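Local coordinates for protein lipid binding hydrolase (Escherichia coli, PDB 2IF6) that probably acts as a hydrolase of the permuted papain-like amidase family, though its precise function is unknown, at residues Q83-Y94 / V115-L124. Sequence-based numbering, arbitrary orientation. Where two conformers were deposited one is given.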
# COMPACT_ATOMS: atom_id res chain seq x y z
N GLN A 83 -16.21 0.62 12.89
CA GLN A 83 -14.84 0.89 12.45
C GLN A 83 -14.74 0.75 10.92
O GLN A 83 -14.23 1.62 10.25
CB GLN A 83 -13.86 -0.05 13.14
CG GLN A 83 -13.67 0.28 14.62
CD GLN A 83 -12.77 -0.69 15.32
OE1 GLN A 83 -13.00 -1.90 15.30
NE2 GLN A 83 -11.73 -0.16 15.96
N GLN A 84 -15.28 -0.35 10.39
CA GLN A 84 -15.31 -0.57 8.94
C GLN A 84 -15.99 0.58 8.16
O GLN A 84 -15.45 1.02 7.13
CB GLN A 84 -15.97 -1.93 8.67
CG GLN A 84 -15.16 -3.13 9.16
CD GLN A 84 -15.92 -4.45 8.91
OE1 GLN A 84 -16.85 -4.48 8.12
NE2 GLN A 84 -15.53 -5.51 9.57
N GLN A 85 -17.15 1.05 8.63
CA GLN A 85 -17.87 2.18 8.04
C GLN A 85 -17.05 3.48 8.11
O GLN A 85 -17.17 4.35 7.24
CB GLN A 85 -19.22 2.42 8.74
CG GLN A 85 -20.30 1.39 8.37
CD GLN A 85 -21.55 1.41 9.25
OE1 GLN A 85 -21.67 2.21 10.20
NE2 GLN A 85 -22.49 0.51 8.94
N LYS A 86 -16.23 3.63 9.14
CA LYS A 86 -15.37 4.83 9.20
C LYS A 86 -14.22 4.76 8.17
O LYS A 86 -13.89 5.77 7.53
CB LYS A 86 -14.84 5.08 10.61
CG LYS A 86 -15.91 5.57 11.56
CD LYS A 86 -15.37 5.65 12.99
CE LYS A 86 -16.47 6.10 13.96
NZ LYS A 86 -15.92 6.28 15.34
N LEU A 87 -13.64 3.57 8.00
CA LEU A 87 -12.60 3.38 6.95
C LEU A 87 -13.19 3.64 5.58
O LEU A 87 -12.61 4.38 4.77
CB LEU A 87 -11.99 1.98 6.99
CG LEU A 87 -11.09 1.69 8.19
CD1 LEU A 87 -10.92 0.20 8.28
CD2 LEU A 87 -9.73 2.45 8.19
N ALA A 88 -14.35 3.03 5.31
CA ALA A 88 -15.02 3.23 4.02
C ALA A 88 -15.30 4.71 3.72
O ALA A 88 -15.04 5.17 2.60
CB ALA A 88 -16.29 2.39 3.96
N GLN A 89 -15.81 5.44 4.71
CA GLN A 89 -16.15 6.88 4.64
C GLN A 89 -14.94 7.76 4.34
O GLN A 89 -14.97 8.67 3.50
CB GLN A 89 -16.72 7.30 6.00
CG GLN A 89 -17.44 8.65 6.07
CD GLN A 89 -18.15 8.88 7.41
OE1 GLN A 89 -17.62 8.58 8.50
NE2 GLN A 89 -19.36 9.46 7.35
N THR A 90 -13.88 7.52 5.10
CA THR A 90 -12.63 8.25 4.92
C THR A 90 -12.00 7.97 3.57
O THR A 90 -11.49 8.88 2.95
CB THR A 90 -11.64 7.88 6.04
OG1 THR A 90 -12.22 8.26 7.29
CG2 THR A 90 -10.31 8.62 5.88
N ALA A 91 -12.04 6.71 3.13
CA ALA A 91 -11.44 6.35 1.85
C ALA A 91 -12.00 7.25 0.74
O ALA A 91 -11.28 7.60 -0.20
CB ALA A 91 -11.67 4.90 1.52
N LYS A 92 -13.28 7.61 0.87
CA LYS A 92 -13.96 8.40 -0.17
C LYS A 92 -13.30 9.75 -0.43
O LYS A 92 -13.36 10.25 -1.53
CB LYS A 92 -15.43 8.63 0.19
CG LYS A 92 -16.28 7.39 0.11
CD LYS A 92 -17.74 7.72 0.45
CE LYS A 92 -18.59 6.46 0.31
NZ LYS A 92 -20.02 6.63 0.77
N ARG A 93 -12.67 10.32 0.58
CA ARG A 93 -12.05 11.65 0.50
C ARG A 93 -10.82 11.68 -0.40
O ARG A 93 -10.40 12.75 -0.82
CB ARG A 93 -11.69 12.17 1.90
CG ARG A 93 -12.86 12.14 2.91
CD ARG A 93 -12.41 12.50 4.34
NE ARG A 93 -11.60 13.72 4.39
CZ ARG A 93 -10.51 13.86 5.15
NH1 ARG A 93 -10.10 12.86 5.93
NH2 ARG A 93 -9.82 15.00 5.13
N TYR A 94 -10.24 10.52 -0.71
CA TYR A 94 -9.00 10.43 -1.51
C TYR A 94 -9.26 9.97 -2.95
O TYR A 94 -8.34 9.97 -3.78
CB TYR A 94 -8.01 9.46 -0.83
CG TYR A 94 -7.58 9.91 0.55
CD1 TYR A 94 -6.43 10.67 0.73
CD2 TYR A 94 -8.34 9.59 1.67
CE1 TYR A 94 -6.04 11.09 2.01
CE2 TYR A 94 -7.98 10.03 2.95
CZ TYR A 94 -6.83 10.78 3.11
OH TYR A 94 -6.48 11.20 4.38
N VAL A 115 -1.74 6.08 0.88
CA VAL A 115 -3.19 6.23 1.04
C VAL A 115 -3.77 5.24 2.06
O VAL A 115 -4.64 5.61 2.83
CB VAL A 115 -3.94 6.19 -0.32
CG1 VAL A 115 -4.22 4.76 -0.73
CG2 VAL A 115 -5.25 6.96 -0.21
N VAL A 116 -3.27 4.01 2.11
CA VAL A 116 -3.77 3.06 3.12
C VAL A 116 -3.42 3.58 4.53
O VAL A 116 -4.27 3.58 5.44
CB VAL A 116 -3.20 1.63 2.85
CG1 VAL A 116 -3.59 0.63 3.98
CG2 VAL A 116 -3.72 1.10 1.49
N TRP A 117 -2.19 4.09 4.69
CA TRP A 117 -1.73 4.58 6.00
C TRP A 117 -2.60 5.75 6.39
O TRP A 117 -3.11 5.81 7.52
CB TRP A 117 -0.25 4.97 5.96
CG TRP A 117 0.36 5.18 7.34
CD1 TRP A 117 1.04 4.25 8.08
CD2 TRP A 117 0.30 6.37 8.15
NE1 TRP A 117 1.44 4.80 9.29
CE2 TRP A 117 0.99 6.09 9.36
CE3 TRP A 117 -0.26 7.64 7.96
CZ2 TRP A 117 1.12 7.05 10.38
CZ3 TRP A 117 -0.11 8.60 8.97
CH2 TRP A 117 0.57 8.29 10.17
N LYS A 118 -2.81 6.68 5.45
CA LYS A 118 -3.56 7.91 5.75
C LYS A 118 -5.03 7.66 6.07
O LYS A 118 -5.63 8.32 6.94
CB LYS A 118 -3.39 8.96 4.66
CG LYS A 118 -2.05 9.66 4.73
CD LYS A 118 -1.83 10.57 3.56
CE LYS A 118 -0.51 11.38 3.75
NZ LYS A 118 -0.20 12.32 2.65
N VAL A 119 -5.62 6.66 5.42
CA VAL A 119 -7.02 6.32 5.69
C VAL A 119 -7.17 5.75 7.12
O VAL A 119 -8.06 6.17 7.87
CB VAL A 119 -7.61 5.37 4.62
CG1 VAL A 119 -8.94 4.77 5.12
CG2 VAL A 119 -7.80 6.14 3.26
N TYR A 120 -6.28 4.86 7.53
CA TYR A 120 -6.37 4.27 8.87
C TYR A 120 -6.18 5.34 9.93
O TYR A 120 -6.84 5.33 10.98
CB TYR A 120 -5.35 3.15 9.07
CG TYR A 120 -5.97 1.78 8.90
CD1 TYR A 120 -6.12 1.21 7.63
CD2 TYR A 120 -6.47 1.09 9.99
CE1 TYR A 120 -6.71 -0.05 7.49
CE2 TYR A 120 -7.08 -0.15 9.86
CZ TYR A 120 -7.20 -0.72 8.60
OH TYR A 120 -7.77 -1.96 8.48
N GLN A 121 -5.26 6.25 9.64
CA GLN A 121 -4.90 7.26 10.62
C GLN A 121 -6.07 8.21 10.76
O GLN A 121 -6.48 8.54 11.86
CB GLN A 121 -3.62 7.98 10.19
CG GLN A 121 -3.48 9.48 10.63
CD GLN A 121 -3.44 9.69 12.12
OE1 GLN A 121 -3.89 10.74 12.63
NE2 GLN A 121 -2.91 8.71 12.85
N ASN A 122 -6.63 8.63 9.64
CA ASN A 122 -7.69 9.63 9.69
C ASN A 122 -9.04 9.08 10.11
O ASN A 122 -9.81 9.79 10.74
CB ASN A 122 -7.75 10.42 8.39
CG ASN A 122 -6.61 11.43 8.29
OD1 ASN A 122 -6.52 12.34 9.12
ND2 ASN A 122 -5.70 11.23 7.35
N ALA A 123 -9.31 7.81 9.83
CA ALA A 123 -10.57 7.21 10.22
C ALA A 123 -10.60 6.70 11.68
O ALA A 123 -11.59 6.93 12.40
CB ALA A 123 -10.96 6.09 9.26
N LEU A 124 -9.55 6.01 12.10
CA LEU A 124 -9.55 5.30 13.39
C LEU A 124 -8.47 5.83 14.36
O LEU A 124 -8.39 5.36 15.49
CB LEU A 124 -9.33 3.78 13.16
CG LEU A 124 -10.25 3.07 12.15
CD1 LEU A 124 -9.96 1.59 12.10
CD2 LEU A 124 -11.75 3.34 12.52
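One face of the Y120 ring is occupied by L87, whose CD2 lies 3.7 Å from the ring centroid and only 5° off the ring normal, a CH-pi contact; the other methyl, CD1, lies beside CZ and OH, and V116 O sits at the ring edge, in its plane. L87 illustrates how a single leucine can key two helices together: as a knob it fills the hole formed by V119, Y120, A123 and L124. At the Y94 ring, N122 ND2 stands near the ring plane, 3.1 Å from Y94 OH, while V115 CG2 and V119 CG2 approach obliquely. The methyls of V119 divide the work: CG1, anti to the backbone N (chi1 166°), meets L87 CD2 at 3.9 Å, and CG2 packs on Y94 CD2. N122 ND2 donates to K118 O, from above the carbonyl plane, and that oxygen receives N122 N from the opposite face. K86 O is gripped likewise by T90 N and T90 OG1, the hydroxyl bond being 3.0 Å long; the same rotamer, with OG1 beside the backbone N, leaves OG1 3.2 Å from A123 CB, where the helices run close. The axes of the two helical segments come within 8.5 Å, their N-to-C directions 122° apart. Y120 OH is held by G8 O. Helices 81-91 and 112-124 pack together against the antiparallel sheet: L87, V119 and Y120 touch M36 of strand 33-40, whereas A91, V115 and V119 meet F47 of strand 43-49.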